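Local coordinates for ABC transporter, solute-binding protein (Staphylococcus aureus, PDB 6LKK) that binds glucose 6-phosphate in the cleft of a periplasmic-binding-protein fold and is linked to signalling through a two-component system, at residues Ser7-Ser11 / Asn12-Pro16; Arg240-Gln243 / Gln244-Val247. All coordinates share one frame; numbering follows the deposited sequence.

In the fold
From the N terminus, strand 2-7 runs into contact 1, where the turn after the strand passes the bound sugar phosphate and enters helix 11-25. Contact 2 comes more than two hundred residues later, in the first two turns of helix 240-250. Both are local and close no long loop; they follow in series, neither enclosing nor crossing the other. Their centres lie about 15 Å apart, and they meet directly where CD2 of Leu246 packs 4.1 Å from Leu13 O. Helix 240-250 lies against helix 11-25, as Leu246 on Ile17 and Arg245 on Glu20 also indicate, while both contacts reach strand 92-105, through Tyr9 in contact 1 and through Gln243 and Leu246 in contact 2.

Contact 1 (Ser7-Ser11 / Asn12-Pro16); sequences SPYQS and NLIRP. With G6P (6-O-phosphono-alpha-D-glucopyranose), chain B.
With CG of Tyr9 opposite its carbonyl carbon (chi1 -72°) and the Ile14 branch CG2 lying beside its own backbone N, the Tyr9 and Ile14 side chains cross at about a right angle, the CG2 methyl against the ring. CG2 of Ile14 comes within 3.7 Å of Tyr9 CD2, while Leu13 approaches the ring obliquely, its CD2 3.5 Å from Tyr9 CD1. The delta methyl of Ile14, CD1, at the end of the other branch, reaches back to Ser7 CB and OG. That hydroxyl accepts from Tyr9 N (Ser7 OG to Tyr9 N 3.1 Å), an ST turn at the end of strand 2-7, and is also hydrogen-bonded to Met56 O.

Gln10 holds the N-cap position of helix 11-25. Its carbonyl O receives Leu13 N at 3.1 Å, the donor standing 48° out of the carbonyl plane, whereas Arg15 N bonds to Ser11 O in the carbonyl plane at 2.8 Å. This strand-turn-helix unit opens the solute-binding fold and carries two residues of the glucose 6-phosphate pocket. Pro8 CB lies 3.3 Å from O6 of the ligand, and the Tyr9 ring meets the sugar obliquely, its CD1 3.2 Å from O4. The Tyr9 hydroxyl is hydrogen-bonded to Asp216 OD2, and the same carboxylate oxygen bonds to the ligand, so Tyr9 lines the pocket with its ring while its hydroxyl helps to position a ligand-binding carboxylate. Farther along the helix, CB of Arg15 packs beside Ser11 OG, and its guanidinium leads away to Ile29 O and a salt bridge with Glu22.

Contact 2 (Arg240-Gln243 / Gln244-Val247); sequences RSVQ and QRLV
Four successive i to i+4 backbone hydrogen bonds join residues 240-243 to 244-247: Gln244 N to Arg240 O, Arg245 N to Ser241 O (N-H...O angle 148°), Leu246 N to Val242 O, and Val247 N to Gln243 O (161°). On one flank the Arg245 side chain doubles back toward the preceding turn. Its CG lies opposite the carbonyl carbon (chi1 -81°), and the chain bends at chi3, which carries the guanidinium past Ser241 O to Val242. There CG2 of Val242 sits 3.4 Å above one face of the Arg245 guanidinium, offset toward its rim, with NH2 of Arg245 3.7 Å from that methyl carbon. NH1 of the same group is hydrogen-bonded to Tyr236 OH, outside the two segments, which helps to hold the guanidinium in place.

Arg240 and Gln244 are joined through a water. It accepts from Arg240 NH1 at 3.0 Å, in plane at the edge of the guanidinium, and donates to Gln244 OE1 at 2.8 Å. OE1 also receives Ser260 N, so two donors grip this amide oxygen. Gln243 turns its amide the other way, into the protein: OE1 accepts from Ser254 OG and Ile255 N, while NE2 gives to Phe95 O and Leu237 O, four bonds that should fix its rotation and pay for its burial. Leu246 touches Phe95 and Ile17. With Arg240 and Gln244 toward solvent and Val242, Leu246 and Val247 buried, the segment has the pattern of an amphipathic helix, packed on helix 11-25 and strand 92-105 of the solute-binding fold.

Contact 1 (Ser7-Ser11 / Asn12-Pro16)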
ATOM      1  N   SER A   7       1.904  10.872  -3.553  1.00 18.66           N
ATOM      2  CA  SER A   7       1.923   9.681  -2.711  1.00 18.99           C
ATOM      3  C   SER A   7       0.550   9.314  -2.164  1.00 18.67           C
ATOM      4  O   SER A   7      -0.156  10.176  -1.626  1.00 18.38           O
ATOM      5  CB  SER A   7       2.885   9.869  -1.541  1.00 18.81           C
ATOM      6  OG  SER A   7       2.914   8.699  -0.742  1.00 18.20           O
ATOM      7  N   PRO A   8       0.140   8.044  -2.267  1.00 17.45           N
ATOM      8  CA  PRO A   8      -1.066   7.598  -1.554  1.00 17.84           C
ATOM      9  C   PRO A   8      -0.846   7.336  -0.074  1.00 17.66           C
ATOM     10  O   PRO A   8      -1.823   7.048   0.633  1.00 17.83           O
ATOM     11  CB  PRO A   8      -1.438   6.302  -2.286  1.00 16.69           C
ATOM     12  CG  PRO A   8      -0.130   5.773  -2.754  1.00 16.49           C
ATOM     13  CD  PRO A   8       0.679   6.982  -3.136  1.00 18.09           C
ATOM     14  N   TYR A   9       0.391   7.407   0.416  1.00 18.90           N
ATOM     15  CA  TYR A   9       0.637   7.215   1.837  1.00 16.34           C
ATOM     16  C   TYR A   9      -0.072   8.289   2.649  1.00 18.88           C
ATOM     17  O   TYR A   9      -0.309   9.403   2.177  1.00 19.69           O
ATOM     18  CB  TYR A   9       2.132   7.270   2.159  1.00 16.86           C
ATOM     19  CG  TYR A   9       2.942   6.081   1.699  1.00 16.54           C
ATOM     20  CD1 TYR A   9       2.647   4.801   2.143  1.00 17.70           C
ATOM     21  CD2 TYR A   9       4.029   6.247   0.854  1.00 18.26           C
ATOM     22  CE1 TYR A   9       3.396   3.714   1.731  1.00 15.91           C
ATOM     23  CE2 TYR A   9       4.783   5.169   0.442  1.00 18.28           C
ATOM     24  CZ  TYR A   9       4.465   3.907   0.881  1.00 16.96           C
ATOM     25  OH  TYR A   9       5.216   2.832   0.471  1.00 18.87           O
ATOM     26  N   GLN A  10      -0.388   7.949   3.893  1.00 17.38           N
ATOM     27  CA  GLN A  10      -0.872   8.940   4.839  1.00 20.67           C
ATOM     28  C   GLN A  10       0.282   9.814   5.312  1.00 21.56           C
ATOM     29  O   GLN A  10       1.437   9.386   5.366  1.00 18.93           O
ATOM     30  CB  GLN A  10      -1.548   8.260   6.029  1.00 18.94           C
ATOM     31  CG  GLN A  10      -2.828   7.531   5.658  1.00 23.19           C
ATOM     32  CD  GLN A  10      -3.898   8.467   5.127  1.00 30.66           C
ATOM     33  OE1 GLN A  10      -4.461   9.270   5.868  1.00 40.26           O
ATOM     34  NE2 GLN A  10      -4.177   8.371   3.832  1.00 36.76           N
ATOM     35  N   SER A  11      -0.046  11.059   5.657  1.00 20.54           N
ATOM     36  CA  SER A  11       0.985  12.028   6.017  1.00 23.72           C
ATOM     37  C   SER A  11       1.849  11.533   7.174  1.00 21.50           C
ATOM     38  O   SER A  11       3.065  11.759   7.188  1.00 24.54           O
ATOM     39  CB  SER A  11       0.334  13.363   6.373  1.00 25.04           C
ATOM     40  OG  SER A  11       1.314  14.365   6.575  1.00 31.61           O
ATOM     41  N   ASN A  12       1.245  10.860   8.157  1.00 22.47           N
ATOM     42  CA  ASN A  12       1.992  10.489   9.355  1.00 25.52           C
ATOM     43  C   ASN A  12       3.160   9.563   9.051  1.00 24.09           C
ATOM     44  O   ASN A  12       4.116   9.516   9.834  1.00 25.17           O
ATOM     45  CB  ASN A  12       1.068   9.828  10.380  1.00 28.36           C
ATOM     46  CG  ASN A  12       0.659   8.425   9.981  1.00 26.60           C
ATOM     47  OD1 ASN A  12       0.083   8.213   8.916  1.00 31.48           O
ATOM     48  ND2 ASN A  12       0.966   7.454  10.836  1.00 31.47           N
ATOM     49  N   LEU A  13       3.116   8.830   7.936  1.00 21.95           N
ATOM     50  CA  LEU A  13       4.197   7.903   7.623  1.00 21.07           C
ATOM     51  C   LEU A  13       5.358   8.602   6.924  1.00 22.37           C
ATOM     52  O   LEU A  13       6.523   8.278   7.186  1.00 24.57           O
ATOM     53  CB  LEU A  13       3.679   6.753   6.752  1.00 20.22           C
ATOM     54  CG  LEU A  13       4.731   5.719   6.335  1.00 21.50           C
ATOM     55  CD1 LEU A  13       5.246   4.952   7.539  1.00 21.74           C
ATOM     56  CD2 LEU A  13       4.173   4.767   5.293  1.00 24.60           C
ATOM     57  N   ILE A  14       5.071   9.545   6.026  1.00 20.99           N
ATOM     58  CA  ILE A  14       6.092  10.094   5.146  1.00 18.94           C
ATOM     59  C   ILE A  14       6.428  11.555   5.436  1.00 22.01           C
ATOM     60  O   ILE A  14       7.539  11.990   5.111  1.00 20.77           O
ATOM     61  CB  ILE A  14       5.704   9.929   3.661  1.00 20.61           C
ATOM     62  CG1 ILE A  14       4.374  10.623   3.357  1.00 21.30           C
ATOM     63  CG2 ILE A  14       5.636   8.450   3.295  1.00 23.18           C
ATOM     64  CD1 ILE A  14       4.075  10.729   1.871  1.00 23.53           C
ATOM     65  N   ARG A  15       5.515  12.323   6.026  1.00 22.04           N
ATOM     66  CA  ARG A  15       5.828  13.725   6.293  1.00 23.63           C
ATOM     67  C   ARG A  15       7.050  13.881   7.189  1.00 22.58           C
ATOM     68  O   ARG A  15       7.891  14.749   6.889  1.00 24.25           O
ATOM     69  CB  ARG A  15       4.603  14.422   6.899  1.00 25.55           C
ATOM     70  CG  ARG A  15       4.726  15.938   7.009  1.00 27.31           C
ATOM     71  CD  ARG A  15       4.858  16.595   5.646  1.00 26.48           C
ATOM     72  NE  ARG A  15       6.251  16.836   5.285  1.00 26.44           N
ATOM     73  CZ  ARG A  15       6.640  17.490   4.195  1.00 29.30           C
ATOM     74  NH1 ARG A  15       5.743  17.971   3.344  1.00 24.42           N
ATOM     75  NH2 ARG A  15       7.931  17.666   3.953  1.00 30.88           N
ATOM     76  N   PRO A  16       7.230  13.103   8.259  1.00 23.65           N
ATOM     77  CA  PRO A  16       8.438  13.285   9.083  1.00 25.67           C
ATOM     78  C   PRO A  16       9.739  13.019   8.340  1.00 28.79           C
ATOM     79  O   PRO A  16      10.646  13.860   8.386  1.00 29.05           O
ATOM     80  CB  PRO A  16       8.218  12.298  10.237  1.00 29.86           C
ATOM     81  CG  PRO A  16       6.747  12.137  10.314  1.00 30.30           C
ATOM     82  CD  PRO A  16       6.277  12.176   8.893  1.00 27.25           C
TER
HETATM   83  C1  G6P B 401      -1.597   0.303  -0.410  1.00 34.23           C
HETATM   84  C2  G6P B 401      -0.061   0.482  -0.486  1.00 19.60           C
HETATM   85  C3  G6P B 401       0.444   1.751   0.093  1.00 16.31           C
HETATM   86  C4  G6P B 401      -0.481   2.856  -0.163  1.00 21.05           C
HETATM   87  C5  G6P B 401      -1.771   2.616   0.612  1.00 17.44           C
HETATM   88  C6  G6P B 401      -2.795   3.647   0.259  1.00 18.51           C
HETATM   89  O1  G6P B 401      -1.907  -0.935   0.157  1.00 20.78           O
HETATM   90  O2  G6P B 401       0.595  -0.612   0.177  1.00 20.56           O
HETATM   91  O3  G6P B 401       1.762   2.068  -0.534  1.00 18.79           O
HETATM   92  O4  G6P B 401       0.095   4.109   0.283  1.00 19.42           O
HETATM   93  O5  G6P B 401      -2.370   1.295   0.340  1.00 20.33           O
HETATM   94  O6  G6P B 401      -3.029   3.595  -1.131  1.00 16.32           O
HETATM   95  P   G6P B 401      -4.615   3.501  -1.709  1.00 16.74           P
HETATM   96  O1P G6P B 401      -4.562   3.587  -3.224  1.00 19.19           O
HETATM   97  O2P G6P B 401      -5.449   4.669  -1.146  1.00 17.54           O
HETATM   98  O3P G6P B 401      -5.214   2.206  -1.300  1.00 16.90           O

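Contact 2 (Arg240-Gln243 / Gln244-Val247)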
ATOM      1  N   ARG A 240      19.946   2.749   3.770  1.00 17.65           N
ATOM      2  CA  ARG A 240      19.887   1.912   4.964  1.00 16.13           C
ATOM      3  C   ARG A 240      19.422   2.710   6.178  1.00 17.62           C
ATOM      4  O   ARG A 240      18.526   2.276   6.910  1.00 16.76           O
ATOM      5  CB  ARG A 240      21.253   1.276   5.235  1.00 19.79           C
ATOM      6  CG  ARG A 240      21.232   0.265   6.387  1.00 19.95           C
ATOM      7  CD  ARG A 240      22.623  -0.040   6.930  1.00 19.05           C
ATOM      8  NE  ARG A 240      23.332   1.178   7.311  1.00 21.50           N
ATOM      9  CZ  ARG A 240      23.048   1.913   8.382  1.00 25.16           C
ATOM     10  NH1 ARG A 240      22.060   1.567   9.199  1.00 23.05           N
ATOM     11  NH2 ARG A 240      23.752   3.008   8.634  1.00 23.12           N
ATOM     12  N   SER A 241      20.025   3.877   6.418  1.00 18.42           N
ATOM     13  CA  SER A 241      19.719   4.599   7.651  1.00 17.50           C
ATOM     14  C   SER A 241      18.270   5.068   7.669  1.00 18.57           C
ATOM     15  O   SER A 241      17.612   5.020   8.713  1.00 17.82           O
ATOM     16  CB  SER A 241      20.675   5.780   7.832  1.00 23.08           C
ATOM     17  OG  SER A 241      20.505   6.750   6.816  1.00 27.84           O
ATOM     18  N   VAL A 242      17.747   5.505   6.523  1.00 18.19           N
ATOM     19  CA  VAL A 242      16.366   5.970   6.475  1.00 18.82           C
ATOM     20  C   VAL A 242      15.402   4.794   6.587  1.00 18.84           C
ATOM     21  O   VAL A 242      14.400   4.862   7.308  1.00 17.28           O
ATOM     22  CB  VAL A 242      16.129   6.788   5.193  1.00 17.33           C
ATOM     23  CG1 VAL A 242      14.656   7.127   5.022  1.00 17.19           C
ATOM     24  CG2 VAL A 242      16.966   8.057   5.228  1.00 17.86           C
ATOM     25  N   GLN A 243      15.686   3.698   5.880  1.00 14.81           N
ATOM     26  CA  GLN A 243      14.859   2.501   6.010  1.00 15.57           C
ATOM     27  C   GLN A 243      14.859   1.998   7.449  1.00 16.37           C
ATOM     28  O   GLN A 243      13.820   1.575   7.969  1.00 16.12           O
ATOM     29  CB  GLN A 243      15.363   1.416   5.059  1.00 15.43           C
ATOM     30  CG  GLN A 243      15.124   1.717   3.584  1.00 14.75           C
ATOM     31  CD  GLN A 243      13.800   1.180   3.074  1.00 16.24           C
ATOM     32  OE1 GLN A 243      13.415   0.050   3.377  1.00 15.72           O
ATOM     33  NE2 GLN A 243      13.097   1.990   2.288  1.00 14.86           N
ATOM     34  N   GLN A 244      16.020   2.043   8.106  1.00 17.52           N
ATOM     35  CA  GLN A 244      16.113   1.627   9.502  1.00 17.67           C
ATOM     36  C   GLN A 244      15.256   2.516  10.395  1.00 17.23           C
ATOM     37  O   GLN A 244      14.622   2.032  11.343  1.00 15.58           O
ATOM     38  CB  GLN A 244      17.577   1.655   9.943  1.00 18.11           C
ATOM     39  CG  GLN A 244      17.831   1.207  11.372  1.00 16.50           C
ATOM     40  CD  GLN A 244      17.671  -0.291  11.567  1.00 17.17           C
ATOM     41  OE1 GLN A 244      17.917  -1.079  10.658  1.00 17.92           O
ATOM     42  NE2 GLN A 244      17.260  -0.689  12.762  1.00 17.25           N
ATOM     43  N   ARG A 245      15.218   3.820  10.104  1.00 16.90           N
ATOM     44  CA  ARG A 245      14.378   4.732  10.874  1.00 18.99           C
ATOM     45  C   ARG A 245      12.902   4.398  10.704  1.00 19.21           C
ATOM     46  O   ARG A 245      12.131   4.458  11.668  1.00 18.00           O
ATOM     47  CB  ARG A 245      14.643   6.177  10.451  1.00 20.28           C
ATOM     48  CG  ARG A 245      15.872   6.818  11.079  1.00 23.64           C
ATOM     49  CD  ARG A 245      16.047   8.237  10.563  1.00 38.12           C
ATOM     50  NE  ARG A 245      17.284   8.392   9.802  1.00 46.13           N
ATOM     51  CZ  ARG A 245      17.473   9.289   8.837  1.00 44.44           C
ATOM     52  NH1 ARG A 245      16.500  10.121   8.484  1.00 41.42           N
ATOM     53  NH2 ARG A 245      18.640   9.346   8.212  1.00 45.88           N
ATOM     54  N   LEU A 246      12.483   4.059   9.482  1.00 17.49           N
ATOM     55  CA  LEU A 246      11.086   3.708   9.252  1.00 17.02           C
ATOM     56  C   LEU A 246      10.717   2.419   9.973  1.00 17.62           C
ATOM     57  O   LEU A 246       9.615   2.298  10.519  1.00 17.72           O
ATOM     58  CB  LEU A 246      10.818   3.585   7.752  1.00 17.17           C
ATOM     59  CG  LEU A 246      10.883   4.893   6.961  1.00 18.42           C
ATOM     60  CD1 LEU A 246      10.856   4.625   5.464  1.00 20.85           C
ATOM     61  CD2 LEU A 246       9.728   5.805   7.358  1.00 26.47           C
ATOM     62  N   VAL A 247      11.624   1.442   9.984  1.00 15.19           N
ATOM     63  CA  VAL A 247      11.383   0.205  10.721  1.00 16.89           C
ATOM     64  C   VAL A 247      11.256   0.496  12.212  1.00 16.85           C
ATOM     65  O   VAL A 247      10.306   0.058  12.873  1.00 17.65           O
ATOM     66  CB  VAL A 247      12.506  -0.808  10.436  1.00 17.02           C
ATOM     67  CG1 VAL A 247      12.422  -2.006  11.373  1.00 18.30           C
ATOM     68  CG2 VAL A 247      12.444  -1.269   8.989  1.00 17.52           C
TER
HETATM   69  O   HOH W   1      20.351  -0.924   9.322  1.00 22.15           O